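Local coordinates for protein oxidase/hydroxylase (Streptomyces hygroscopicus subsp. hygroscopicus, PDB 4XCB) that binds a metal ion, 2-oxoglutarate and a variant of the aminoglycoside hygromycin B, and probably acts as a 2-oxoglutarate-dependent oxygenase in hygromycin B biosynthesis, at residues Leu170-Ser181 against Asp252-Val260; Tyr103-Leu111 against Leu203-Thr211. All coordinates share one frame; numbering follows the deposited sequence.

Contact 1. Residues Leu170-Ser181 against Asp252-Val260. With HY0 (hygromycin b variant), chain G.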
loop_
_atom_site.group_PDB
_atom_site.type_symbol
_atom_site.label_atom_id
_atom_site.label_comp_id
_atom_site.label_asym_id
_atom_site.label_seq_id
_atom_site.Cartn_x
_atom_site.Cartn_y
_atom_site.Cartn_z
ATOM N N LEU A 170 -2.113 -2.054 21.946
ATOM C CA LEU A 170 -2.512 -2.673 23.194
ATOM C C LEU A 170 -1.408 -3.465 23.899
ATOM O O LEU A 170 -1.375 -3.516 25.131
ATOM C CB LEU A 170 -3.730 -3.562 22.955
ATOM C CG LEU A 170 -4.973 -2.749 22.568
ATOM C CD1 LEU A 170 -6.232 -3.634 22.579
ATOM C CD2 LEU A 170 -5.153 -1.528 23.485
ATOM N N ARG A 171 -0.512 -4.082 23.132
ATOM C CA ARG A 171 0.479 -4.982 23.722
ATOM C C ARG A 171 1.445 -4.213 24.633
ATOM O O ARG A 171 1.734 -4.656 25.741
ATOM C CB ARG A 171 1.248 -5.739 22.629
ATOM C CG ARG A 171 2.147 -6.869 23.126
ATOM C CD ARG A 171 1.347 -8.037 23.691
ATOM N NE ARG A 171 0.520 -8.715 22.688
ATOM C CZ ARG A 171 0.887 -9.805 22.021
ATOM N NH1 ARG A 171 2.075 -10.352 22.236
ATOM N NH2 ARG A 171 0.060 -10.356 21.138
ATOM N N GLU A 172 1.920 -3.059 24.170
ATOM C CA GLU A 172 2.877 -2.269 24.944
ATOM C C GLU A 172 2.240 -1.766 26.231
ATOM O O GLU A 172 2.879 -1.768 27.280
ATOM C CB GLU A 172 3.424 -1.096 24.120
ATOM C CG GLU A 172 2.377 -0.237 23.424
ATOM C CD GLU A 172 2.031 1.052 24.163
ATOM O OE1 GLU A 172 1.060 1.720 23.738
ATOM O OE2 GLU A 172 2.720 1.404 25.155
ATOM N N ARG A 173 0.976 -1.353 26.148
ATOM C CA ARG A 173 0.248 -0.897 27.329
ATOM C C ARG A 173 0.182 -2.000 28.371
ATOM O O ARG A 173 0.379 -1.759 29.562
ATOM C CB ARG A 173 -1.167 -0.441 26.962
ATOM C CG ARG A 173 -1.214 0.804 26.107
ATOM C CD ARG A 173 -2.592 1.460 26.171
ATOM N NE ARG A 173 -2.921 1.926 27.518
ATOM C CZ ARG A 173 -2.471 3.058 28.055
ATOM N NH1 ARG A 173 -1.658 3.851 27.367
ATOM N NH2 ARG A 173 -2.830 3.394 29.287
ATOM N N ALA A 174 -0.087 -3.214 27.908
ATOM C CA ALA A 174 -0.140 -4.369 28.789
ATOM C C ALA A 174 1.226 -4.627 29.427
ATOM O O ALA A 174 1.324 -4.872 30.630
ATOM C CB ALA A 174 -0.613 -5.585 28.029
ATOM N N GLU A 175 2.278 -4.563 28.618
ATOM C CA GLU A 175 3.636 -4.769 29.120
ATOM C C GLU A 175 4.030 -3.714 30.148
ATOM O O GLU A 175 4.799 -3.983 31.068
ATOM C CB GLU A 175 4.638 -4.764 27.967
ATOM C CG GLU A 175 4.495 -5.947 27.032
ATOM C CD GLU A 175 5.408 -5.847 25.826
ATOM O OE1 GLU A 175 6.088 -4.808 25.680
ATOM O OE2 GLU A 175 5.444 -6.810 25.026
ATOM N N ARG A 176 3.506 -2.505 29.986
ATOM C CA ARG A 176 3.813 -1.439 30.921
ATOM C C ARG A 176 2.861 -1.489 32.111
ATOM O O ARG A 176 2.834 -0.576 32.936
ATOM C CB ARG A 176 3.759 -0.082 30.225
ATOM C CG ARG A 176 5.126 0.396 29.754
ATOM C CD ARG A 176 5.033 1.693 28.979
ATOM N NE ARG A 176 4.772 1.459 27.563
ATOM C CZ ARG A 176 5.718 1.408 26.628
ATOM N NH1 ARG A 176 6.994 1.580 26.958
ATOM N NH2 ARG A 176 5.390 1.188 25.359
ATOM N N GLY A 177 2.089 -2.572 32.189
ATOM C CA GLY A 177 1.221 -2.840 33.321
ATOM C C GLY A 177 0.038 -1.898 33.435
ATOM O O GLY A 177 -0.415 -1.594 34.539
ATOM N N GLU A 178 -0.464 -1.436 32.292
ATOM C CA GLU A 178 -1.573 -0.487 32.261
ATOM C C GLU A 178 -2.909 -1.205 32.110
ATOM O O GLU A 178 -3.570 -1.070 31.083
ATOM C CB GLU A 178 -1.391 0.514 31.117
ATOM C CG GLU A 178 -0.120 1.347 31.184
ATOM C CD GLU A 178 -0.159 2.386 32.283
ATOM O OE1 GLU A 178 -1.231 3.001 32.484
ATOM O OE2 GLU A 178 0.880 2.585 32.949
ATOM N N ASN A 179 -3.311 -1.958 33.132
ATOM C CA ASN A 179 -4.508 -2.797 33.031
ATOM C C ASN A 179 -5.831 -2.069 33.283
ATOM O O ASN A 179 -6.799 -2.674 33.734
ATOM C CB ASN A 179 -4.394 -3.993 33.982
ATOM C CG ASN A 179 -4.002 -3.590 35.391
ATOM O OD1 ASN A 179 -4.164 -2.437 35.790
ATOM N ND2 ASN A 179 -3.479 -4.547 36.154
ATOM N N THR A 180 -5.866 -0.777 32.982
ATOM C CA THR A 180 -7.104 -0.006 33.016
ATOM C C THR A 180 -7.522 0.343 31.589
ATOM O O THR A 180 -6.769 0.993 30.866
ATOM C CB THR A 180 -6.947 1.284 33.847
ATOM O OG1 THR A 180 -6.961 0.956 35.243
ATOM C CG2 THR A 180 -8.073 2.263 33.551
ATOM N N SER A 181 -8.716 -0.090 31.184
ATOM C CA SER A 181 -9.199 0.171 29.823
ATOM C C SER A 181 -9.184 1.641 29.462
ATOM O O SER A 181 -9.530 2.497 30.273
ATOM C CB SER A 181 -10.618 -0.360 29.628
ATOM O OG SER A 181 -11.192 0.217 28.459
ATOM N N ASP A 252 -9.121 -13.545 16.800
ATOM C CA ASP A 252 -8.844 -12.129 16.981
ATOM C C ASP A 252 -7.433 -11.865 17.491
ATOM O O ASP A 252 -6.866 -12.654 18.250
ATOM C CB ASP A 252 -9.850 -11.495 17.946
ATOM C CG ASP A 252 -11.271 -11.464 17.390
ATOM O OD1 ASP A 252 -11.475 -11.774 16.197
ATOM O OD2 ASP A 252 -12.194 -11.105 18.154
ATOM N N HIS A 253 -6.891 -10.733 17.066
ATOM C CA HIS A 253 -5.636 -10.224 17.601
ATOM C C HIS A 253 -5.931 -9.555 18.943
ATOM O O HIS A 253 -7.068 -9.610 19.401
ATOM C CB HIS A 253 -4.982 -9.269 16.591
ATOM C CG HIS A 253 -4.525 -9.954 15.337
ATOM N ND1 HIS A 253 -3.375 -9.597 14.660
ATOM C CD2 HIS A 253 -5.059 -10.989 14.646
ATOM C CE1 HIS A 253 -3.223 -10.386 13.614
ATOM N NE2 HIS A 253 -4.238 -11.229 13.575
ATOM N N ASP A 254 -4.923 -8.962 19.581
ATOM C CA ASP A 254 -5.099 -8.415 20.942
ATOM C C ASP A 254 -6.337 -7.544 21.037
ATOM O O ASP A 254 -6.553 -6.701 20.184
ATOM C CB ASP A 254 -3.898 -7.562 21.379
ATOM C CG ASP A 254 -2.613 -8.360 21.594
ATOM O OD1 ASP A 254 -2.663 -9.594 21.700
ATOM O OD2 ASP A 254 -1.537 -7.708 21.678
ATOM N N VAL A 255 -7.145 -7.755 22.078
ATOM C CA VAL A 255 -8.228 -6.836 22.428
ATOM C C VAL A 255 -8.086 -6.513 23.917
ATOM O O VAL A 255 -7.457 -7.276 24.651
ATOM C CB VAL A 255 -9.623 -7.424 22.142
ATOM C CG1 VAL A 255 -9.787 -7.705 20.641
ATOM C CG2 VAL A 255 -9.840 -8.707 22.934
ATOM N N GLU A 256 -8.676 -5.410 24.371
ATOM C CA GLU A 256 -8.516 -5.040 25.777
ATOM C C GLU A 256 -9.007 -6.110 26.744
ATOM O O GLU A 256 -8.449 -6.254 27.826
ATOM C CB GLU A 256 -9.215 -3.728 26.073
ATOM C CG GLU A 256 -8.365 -2.545 25.725
ATOM C CD GLU A 256 -8.938 -1.240 26.244
ATOM O OE1 GLU A 256 -10.182 -1.128 26.305
ATOM O OE2 GLU A 256 -8.144 -0.336 26.578
ATOM N N GLU A 257 -10.024 -6.872 26.350
ATOM C CA GLU A 257 -10.517 -7.974 27.169
ATOM C C GLU A 257 -9.409 -8.972 27.549
ATOM O O GLU A 257 -9.506 -9.644 28.575
ATOM C CB GLU A 257 -11.648 -8.707 26.435
ATOM C CG GLU A 257 -12.461 -9.650 27.304
ATOM C CD GLU A 257 -13.507 -10.422 26.510
ATOM O OE1 GLU A 257 -13.869 -9.981 25.393
ATOM O OE2 GLU A 257 -13.965 -11.478 26.998
ATOM N N ASP A 258 -8.356 -9.061 26.730
ATOM C CA ASP A 258 -7.231 -9.951 27.012
ATOM C C ASP A 258 -6.365 -9.454 28.169
ATOM O O ASP A 258 -5.630 -10.239 28.767
ATOM C CB ASP A 258 -6.320 -10.108 25.788
ATOM C CG ASP A 258 -6.995 -10.785 24.611
ATOM O OD1 ASP A 258 -7.694 -11.812 24.801
ATOM O OD2 ASP A 258 -6.789 -10.286 23.480
ATOM N N PHE A 259 -6.435 -8.154 28.450
ATOM C CA PHE A 259 -5.442 -7.488 29.304
ATOM C C PHE A 259 -6.041 -6.753 30.503
ATOM O O PHE A 259 -5.352 -6.531 31.500
ATOM C CB PHE A 259 -4.621 -6.467 28.493
ATOM C CG PHE A 259 -3.877 -7.059 27.322
ATOM C CD1 PHE A 259 -3.169 -8.244 27.456
ATOM C CD2 PHE A 259 -3.890 -6.429 26.086
ATOM C CE1 PHE A 259 -2.482 -8.794 26.373
ATOM C CE2 PHE A 259 -3.205 -6.975 25.000
ATOM C CZ PHE A 259 -2.502 -8.157 25.147
ATOM N N VAL A 260 -7.299 -6.335 30.398
ATOM C CA VAL A 260 -7.850 -5.385 31.373
ATOM C C VAL A 260 -8.797 -6.043 32.369
ATOM O O VAL A 260 -8.982 -7.254 32.360
ATOM C CB VAL A 260 -8.597 -4.228 30.663
ATOM C CG1 VAL A 260 -9.258 -3.318 31.682
ATOM C CG2 VAL A 260 -7.641 -3.440 29.764
HETATM C C1 HY0 G . -12.250 -12.100 21.391
HETATM C C2 HY0 G . -11.288 -12.713 22.383
HETATM C C3 HY0 G . -11.985 -13.825 23.153
HETATM C C4 HY0 G . -13.211 -13.277 23.883
HETATM C C5 HY0 G . -14.155 -12.548 22.923
HETATM C C6 HY0 G . -13.451 -11.517 22.096
HETATM N N7 HY0 G . -10.189 -13.242 21.670
HETATM O O8 HY0 G . -11.574 -11.055 20.730
HETATM N N9 HY0 G . -13.902 -14.363 24.490
HETATM C C10 HY0 G . -13.223 -14.709 25.736
HETATM O O11 HY0 G . -15.141 -11.895 23.694
HETATM C C12 HY0 G . -15.163 -9.190 19.740
HETATM C C13 HY0 G . -14.435 -9.626 20.983
HETATM O O14 HY0 G . -14.993 -9.122 22.172
HETATM C C15 HY0 G . -14.988 -7.721 22.162
HETATM C C16 HY0 G . -16.069 -7.289 21.222
HETATM C C17 HY0 G . -15.673 -7.815 19.782
HETATM O O18 HY0 G . -14.393 -11.046 21.089
HETATM C C19 HY0 G . -15.273 -7.219 23.575
HETATM O O20 HY0 G . -14.126 -7.487 24.386
HETATM O O21 HY0 G . -17.284 -7.823 21.596
HETATM O O22 HY0 G . -16.777 -7.737 18.982
HETATM C C23 HY0 G . -16.964 -9.051 18.422
HETATM C C24 HY0 G . -18.424 -9.307 18.258
HETATM C C25 HY0 G . -18.650 -10.525 17.376
HETATM C C26 HY0 G . -17.898 -10.398 16.066
HETATM C C27 HY0 G . -16.453 -10.203 16.373
HETATM O O28 HY0 G . -16.323 -9.047 17.169
HETATM O O29 HY0 G . -16.320 -10.029 19.345
HETATM O O30 HY0 G . -19.051 -9.582 19.516
HETATM O O31 HY0 G . -20.036 -10.683 17.176
HETATM O O32 HY0 G . -18.381 -9.304 15.282
HETATM C C33 HY0 G . -15.642 -9.996 15.080
HETATM C C34 HY0 G . -14.192 -10.314 15.336
HETATM O O35 HY0 G . -13.973 -11.706 15.427
HETATM N N36 HY0 G . -15.727 -8.632 14.710
#

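Contact 2. Residues Tyr103-Leu111 against Leu203-Thr211. With NI (nickel (II) ion), chain E; HY0 (hygromycin b variant), chain G; AKG (2-oxoglutaric acid), chain F.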
loop_
_atom_site.group_PDB
_atom_site.type_symbol
_atom_site.label_atom_id
_atom_site.label_comp_id
_atom_site.label_asym_id
_atom_site.label_seq_id
_atom_site.Cartn_x
_atom_site.Cartn_y
_atom_site.Cartn_z
ATOM N N TYR A 103 -14.995 -2.972 26.175
ATOM C CA TYR A 103 -13.604 -2.556 26.059
ATOM C C TYR A 103 -13.168 -2.541 24.599
ATOM O O TYR A 103 -13.802 -3.181 23.757
ATOM C CB TYR A 103 -12.703 -3.483 26.875
ATOM C CG TYR A 103 -12.985 -3.461 28.361
ATOM C CD1 TYR A 103 -13.288 -2.273 29.005
ATOM C CD2 TYR A 103 -12.961 -4.627 29.115
ATOM C CE1 TYR A 103 -13.541 -2.242 30.359
ATOM C CE2 TYR A 103 -13.216 -4.603 30.471
ATOM C CZ TYR A 103 -13.506 -3.405 31.083
ATOM O OH TYR A 103 -13.767 -3.364 32.432
ATOM N N LEU A 104 -12.092 -1.811 24.309
ATOM C CA LEU A 104 -11.623 -1.643 22.939
ATOM C C LEU A 104 -11.300 -2.963 22.252
ATOM O O LEU A 104 -10.785 -3.912 22.861
ATOM C CB LEU A 104 -10.384 -0.744 22.894
ATOM C CG LEU A 104 -10.653 0.691 23.324
ATOM C CD1 LEU A 104 -9.395 1.559 23.095
ATOM C CD2 LEU A 104 -11.880 1.257 22.603
ATOM N N HIS A 105 -11.614 -3.003 20.965
ATOM C CA HIS A 105 -11.296 -4.159 20.123
ATOM C C HIS A 105 -11.112 -3.670 18.707
ATOM O O HIS A 105 -11.487 -2.551 18.385
ATOM C CB HIS A 105 -12.390 -5.235 20.192
ATOM C CG HIS A 105 -13.786 -4.705 20.038
ATOM N ND1 HIS A 105 -14.491 -4.135 21.081
ATOM C CD2 HIS A 105 -14.617 -4.675 18.968
ATOM C CE1 HIS A 105 -15.692 -3.778 20.657
ATOM N NE2 HIS A 105 -15.791 -4.088 19.378
ATOM N N GLY A 106 -10.553 -4.515 17.842
ATOM C CA GLY A 106 -10.204 -4.074 16.505
ATOM C C GLY A 106 -8.865 -3.367 16.521
ATOM O O GLY A 106 -8.131 -3.452 17.496
ATOM N N GLY A 107 -8.559 -2.652 15.448
ATOM C CA GLY A 107 -7.253 -2.030 15.278
ATOM C C GLY A 107 -6.473 -2.721 14.165
ATOM O O GLY A 107 -6.309 -3.939 14.163
ATOM N N ASN A 108 -5.961 -1.928 13.234
ATOM C CA ASN A 108 -5.323 -2.443 12.026
ATOM C C ASN A 108 -4.045 -3.255 12.256
ATOM O O ASN A 108 -3.753 -4.188 11.487
ATOM C CB ASN A 108 -5.022 -1.281 11.083
ATOM C CG ASN A 108 -4.682 -1.733 9.667
ATOM O OD1 ASN A 108 -5.378 -2.568 9.066
ATOM N ND2 ASN A 108 -3.599 -1.183 9.126
ATOM N N SER A 109 -3.275 -2.915 13.284
ATOM C CA SER A 109 -1.965 -3.538 13.472
ATOM C C SER A 109 -1.732 -4.227 14.822
ATOM O O SER A 109 -0.578 -4.405 15.237
ATOM C CB SER A 109 -0.865 -2.494 13.256
ATOM O OG SER A 109 -0.792 -2.112 11.891
ATOM N N GLU A 110 -2.796 -4.660 15.491
ATOM C CA GLU A 110 -2.635 -5.329 16.770
ATOM C C GLU A 110 -2.024 -6.700 16.561
ATOM O O GLU A 110 -2.116 -7.268 15.458
ATOM C CB GLU A 110 -3.969 -5.408 17.506
ATOM C CG GLU A 110 -4.529 -4.009 17.779
ATOM C CD GLU A 110 -3.553 -3.131 18.561
ATOM O OE1 GLU A 110 -3.118 -3.563 19.640
ATOM O OE2 GLU A 110 -3.222 -2.027 18.096
ATOM N N LEU A 111 -1.406 -7.230 17.612
ATOM C CA LEU A 111 -0.593 -8.433 17.494
ATOM C C LEU A 111 -1.353 -9.700 17.835
ATOM O O LEU A 111 -2.347 -9.685 18.562
ATOM C CB LEU A 111 0.648 -8.326 18.388
ATOM C CG LEU A 111 1.455 -7.040 18.227
ATOM C CD1 LEU A 111 2.576 -6.962 19.262
ATOM C CD2 LEU A 111 2.011 -6.929 16.814
ATOM N N LEU A 203 -19.574 0.631 9.980
ATOM C CA LEU A 203 -18.297 0.499 10.686
ATOM C C LEU A 203 -17.314 -0.422 9.964
ATOM O O LEU A 203 -17.621 -1.575 9.691
ATOM C CB LEU A 203 -18.555 -0.033 12.095
ATOM C CG LEU A 203 -17.367 -0.348 12.999
ATOM C CD1 LEU A 203 -16.569 0.923 13.259
ATOM C CD2 LEU A 203 -17.869 -0.932 14.310
ATOM N N ASN A 204 -16.133 0.096 9.662
ATOM C CA ASN A 204 -14.991 -0.718 9.237
ATOM C C ASN A 204 -14.441 -1.455 10.448
ATOM O O ASN A 204 -13.962 -0.817 11.384
ATOM C CB ASN A 204 -13.909 0.187 8.627
ATOM C CG ASN A 204 -12.759 -0.599 7.995
ATOM O OD1 ASN A 204 -12.536 -1.757 8.319
ATOM N ND2 ASN A 204 -12.015 0.052 7.095
ATOM N N GLU A 205 -14.485 -2.780 10.458
ATOM C CA GLU A 205 -14.100 -3.502 11.670
ATOM C C GLU A 205 -12.598 -3.409 11.944
ATOM O O GLU A 205 -12.127 -3.826 13.000
ATOM C CB GLU A 205 -14.562 -4.961 11.593
ATOM C CG GLU A 205 -16.051 -5.108 11.960
ATOM C CD GLU A 205 -16.326 -4.773 13.419
ATOM O OE1 GLU A 205 -15.697 -5.381 14.308
ATOM O OE2 GLU A 205 -17.173 -3.894 13.678
ATOM N N ALA A 206 -11.861 -2.805 11.024
ATOM C CA ALA A 206 -10.451 -2.499 11.281
ATOM C C ALA A 206 -10.287 -1.406 12.345
ATOM O O ALA A 206 -9.227 -1.317 12.975
ATOM C CB ALA A 206 -9.761 -2.089 9.990
ATOM N N LEU A 207 -11.321 -0.593 12.543
ATOM C CA LEU A 207 -11.254 0.507 13.509
ATOM C C LEU A 207 -11.180 -0.046 14.923
ATOM O O LEU A 207 -11.884 -0.972 15.257
ATOM C CB LEU A 207 -12.470 1.413 13.350
ATOM C CG LEU A 207 -12.449 2.689 14.175
ATOM C CD1 LEU A 207 -11.376 3.622 13.622
ATOM C CD2 LEU A 207 -13.806 3.329 14.069
ATOM N N MET A 208 -10.320 0.523 15.768
ATOM C CA MET A 208 -10.286 0.122 17.160
ATOM C C MET A 208 -11.340 0.912 17.893
ATOM O O MET A 208 -11.284 2.136 17.899
ATOM C CB MET A 208 -8.920 0.377 17.795
ATOM C CG MET A 208 -8.884 -0.052 19.256
ATOM S SD MET A 208 -7.279 0.234 20.027
ATOM C CE MET A 208 -6.278 -0.941 19.120
ATOM N N HIS A 209 -12.302 0.205 18.476
ATOM C CA HIS A 209 -13.493 0.848 18.999
ATOM C C HIS A 209 -14.073 0.077 20.180
ATOM O O HIS A 209 -13.672 -1.050 20.475
ATOM C CB HIS A 209 -14.541 0.965 17.893
ATOM C CG HIS A 209 -15.043 -0.360 17.429
ATOM N ND1 HIS A 209 -14.330 -1.169 16.570
ATOM C CD2 HIS A 209 -16.163 -1.043 17.759
ATOM C CE1 HIS A 209 -15.009 -2.289 16.368
ATOM N NE2 HIS A 209 -16.119 -2.234 17.080
ATOM N N GLY A 210 -15.031 0.695 20.854
ATOM C CA GLY A 210 -15.709 0.060 21.968
ATOM C C GLY A 210 -16.765 1.027 22.437
ATOM O O GLY A 210 -17.240 1.846 21.660
ATOM N N THR A 211 -17.146 0.944 23.705
ATOM C CA THR A 211 -18.017 1.982 24.255
ATOM C C THR A 211 -17.598 2.366 25.652
ATOM O O THR A 211 -16.938 1.603 26.350
ATOM C CB THR A 211 -19.494 1.557 24.320
ATOM O OG1 THR A 211 -19.729 0.826 25.531
ATOM C CG2 THR A 211 -19.874 0.706 23.114
HETATM NI NI NI E . -17.224 -3.854 17.816
HETATM C C1 HY0 G . -12.250 -12.100 21.391
HETATM C C2 HY0 G . -11.288 -12.713 22.383
HETATM C C3 HY0 G . -11.985 -13.825 23.153
HETATM C C4 HY0 G . -13.211 -13.277 23.883
HETATM C C5 HY0 G . -14.155 -12.548 22.923
HETATM C C6 HY0 G . -13.451 -11.517 22.096
HETATM N N7 HY0 G . -10.189 -13.242 21.670
HETATM O O8 HY0 G . -11.574 -11.055 20.730
HETATM N N9 HY0 G . -13.902 -14.363 24.490
HETATM C C10 HY0 G . -13.223 -14.709 25.736
HETATM O O11 HY0 G . -15.141 -11.895 23.694
HETATM C C12 HY0 G . -15.163 -9.190 19.740
HETATM C C13 HY0 G . -14.435 -9.626 20.983
HETATM O O14 HY0 G . -14.993 -9.122 22.172
HETATM C C15 HY0 G . -14.988 -7.721 22.162
HETATM C C16 HY0 G . -16.069 -7.289 21.222
HETATM C C17 HY0 G . -15.673 -7.815 19.782
HETATM O O18 HY0 G . -14.393 -11.046 21.089
HETATM C C19 HY0 G . -15.273 -7.219 23.575
HETATM O O20 HY0 G . -14.126 -7.487 24.386
HETATM O O21 HY0 G . -17.284 -7.823 21.596
HETATM O O22 HY0 G . -16.777 -7.737 18.982
HETATM C C23 HY0 G . -16.964 -9.051 18.422
HETATM C C24 HY0 G . -18.424 -9.307 18.258
HETATM C C25 HY0 G . -18.650 -10.525 17.376
HETATM C C26 HY0 G . -17.898 -10.398 16.066
HETATM C C27 HY0 G . -16.453 -10.203 16.373
HETATM O O28 HY0 G . -16.323 -9.047 17.169
HETATM O O29 HY0 G . -16.320 -10.029 19.345
HETATM O O30 HY0 G . -19.051 -9.582 19.516
HETATM O O31 HY0 G . -20.036 -10.683 17.176
HETATM O O32 HY0 G . -18.381 -9.304 15.282
HETATM C C33 HY0 G . -15.642 -9.996 15.080
HETATM C C34 HY0 G . -14.192 -10.314 15.336
HETATM O O35 HY0 G . -13.973 -11.706 15.427
HETATM N N36 HY0 G . -15.727 -8.632 14.710
HETATM C C1 AKG F . -19.679 -4.615 18.781
HETATM O O1 AKG F . -18.642 -5.192 18.326
HETATM O O2 AKG F . -20.735 -5.275 19.021
HETATM C C2 AKG F . -19.656 -3.131 19.030
HETATM O O5 AKG F . -18.666 -2.519 18.674
HETATM C C3 AKG F . -20.821 -2.460 19.738
HETATM C C4 AKG F . -20.918 -0.976 19.477
HETATM C C5 AKG F . -21.920 -0.348 20.433
HETATM O O3 AKG F . -22.251 0.862 20.291
HETATM O O4 AKG F . -22.413 -1.045 21.361
HETATM O O HOH W 1 -18.612 -3.640 16.009
HETATM O O HOH W 2 -16.497 -5.332 16.658
#

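Contact 1. Residues Leu170-Ser181 against Asp252-Val260
R171 leaves helix 170-175 with CG anti to the backbone N (chi1 -170°) and then bends at chi2 and chi3, a path that brings the edge of its guanidinium to the carboxylate of D254. The grip is side-on and two-pronged. NE meets the syn lone pair of D254 OD2 in a short bond of 2.5 Å, close to the guanidinium plane. NH2 reaches D254 OD1 at 2.9 Å from a more tilted position. The two flat groups are turned 45° apart, so the pairing is twisted rather than coplanar. NH1 of the same arginine has a second acid, D113. Next to this bridge the F259 ring lies against the helix: A174 CB sits 3.7 Å from the ring centroid in a CH-pi contact over one face, and L170 CB packs 4.0 Å from F259 CE2. L170 also sends CD1 to within 3.5 Å of E256 N. At the far end S181 OG, anti to its own backbone N (chi1 164°), donates to E256 OE1 at 2.7 Å, meeting the carboxylate on its syn side but well out of its plane. S181 is also the N-cap of helix 182-185. Helix 170-175 ends in a Schellman motif with G177 as the C-prime residue. On the segment 252-260, D252 and E257 each accept two hydrogen bonds from the hygromycin B variant, E257 through OE1 alone. The chemistry thus divides this C-terminal segment between two tasks: D254, E256 and F259 fasten it to the helix and the loop after it, while D252 and E257 offer acidic acceptors to hydroxyls of the bound ligand.

Contact 2. Residues Tyr103-Leu111 against Leu203-Thr211
H105 and H209 meet at the nickel ion, each binding it through NE2 at 2.1 Å. 2-Oxoglutarate chelates the same metal with O1 and O5, and two waters complete six ligands. E205, which binds iron in a structure of this protein, stands behind those waters: OE2 accepts from one, and OE1 lies 2.5 Å from the oxygen of the other. This recalls the two-histidine, one-carboxylate iron site of 2-oxoglutarate-dependent dioxygenases, the carboxylate here one water away. The imidazoles are paired edge-to-face, the edge of H105 toward the face of H209, with planes at 66°. One face of the H105 ring lies beneath the sugar of the hygromycin B variant, CD2 coming 3.4 Å from C17; the carbonyl O of H209 lies over the opposite face. In the second shell, backbone carbonyls fix both ring rotations: H105 ND1 donates to Y103 O at 2.9 Å, in the carbonyl plane, and H209 ND1 to L207 O at 2.8 Å, from above the carbonyl plane. Both histidines hold CG between the backbone N and the carbonyl carbon (chi1 47° and 66°), which, with those ND1 bonds, points each NE2 at the metal. Behind them the two residues form a hydrogen-bonded antiparallel pair. Farther out, G107 N donates to A206 O, and M208, extended to SD and then bent, crosses L104 and carries CE to within 3.4 Å of E110 OE2, which accepts from L169 N. Strand 102-105 is, within this chain, outermost in a four-stranded antiparallel sheet, beside 209-211; L104 and M208 both pack on V159, with helix 182-185 against L104 and 170-175 against M208.

In the fold
The segments alternate along the chain, 103-111, 170-181, 203-211 and then 252-260, and the centres of contacts 1 and 2 lie about 13 Å apart. Contact 2 is buried in the double-stranded beta-helix near the centre of the chain, on the side of the sheet where strand 102-105 is outermost within this chain; contact 1 is more peripheral, bringing the C-terminal tail back to helix 170-175. They join directly through E256 OE1 with L104 N and H253 ND1 with E110 O, both probable hydrogen bonds. The side chain of V255 comes about 4 Å from that of H105. Tail and metal-bearing sheet thereby share one pocket, the two contacts together lining the bound hygromycin B variant.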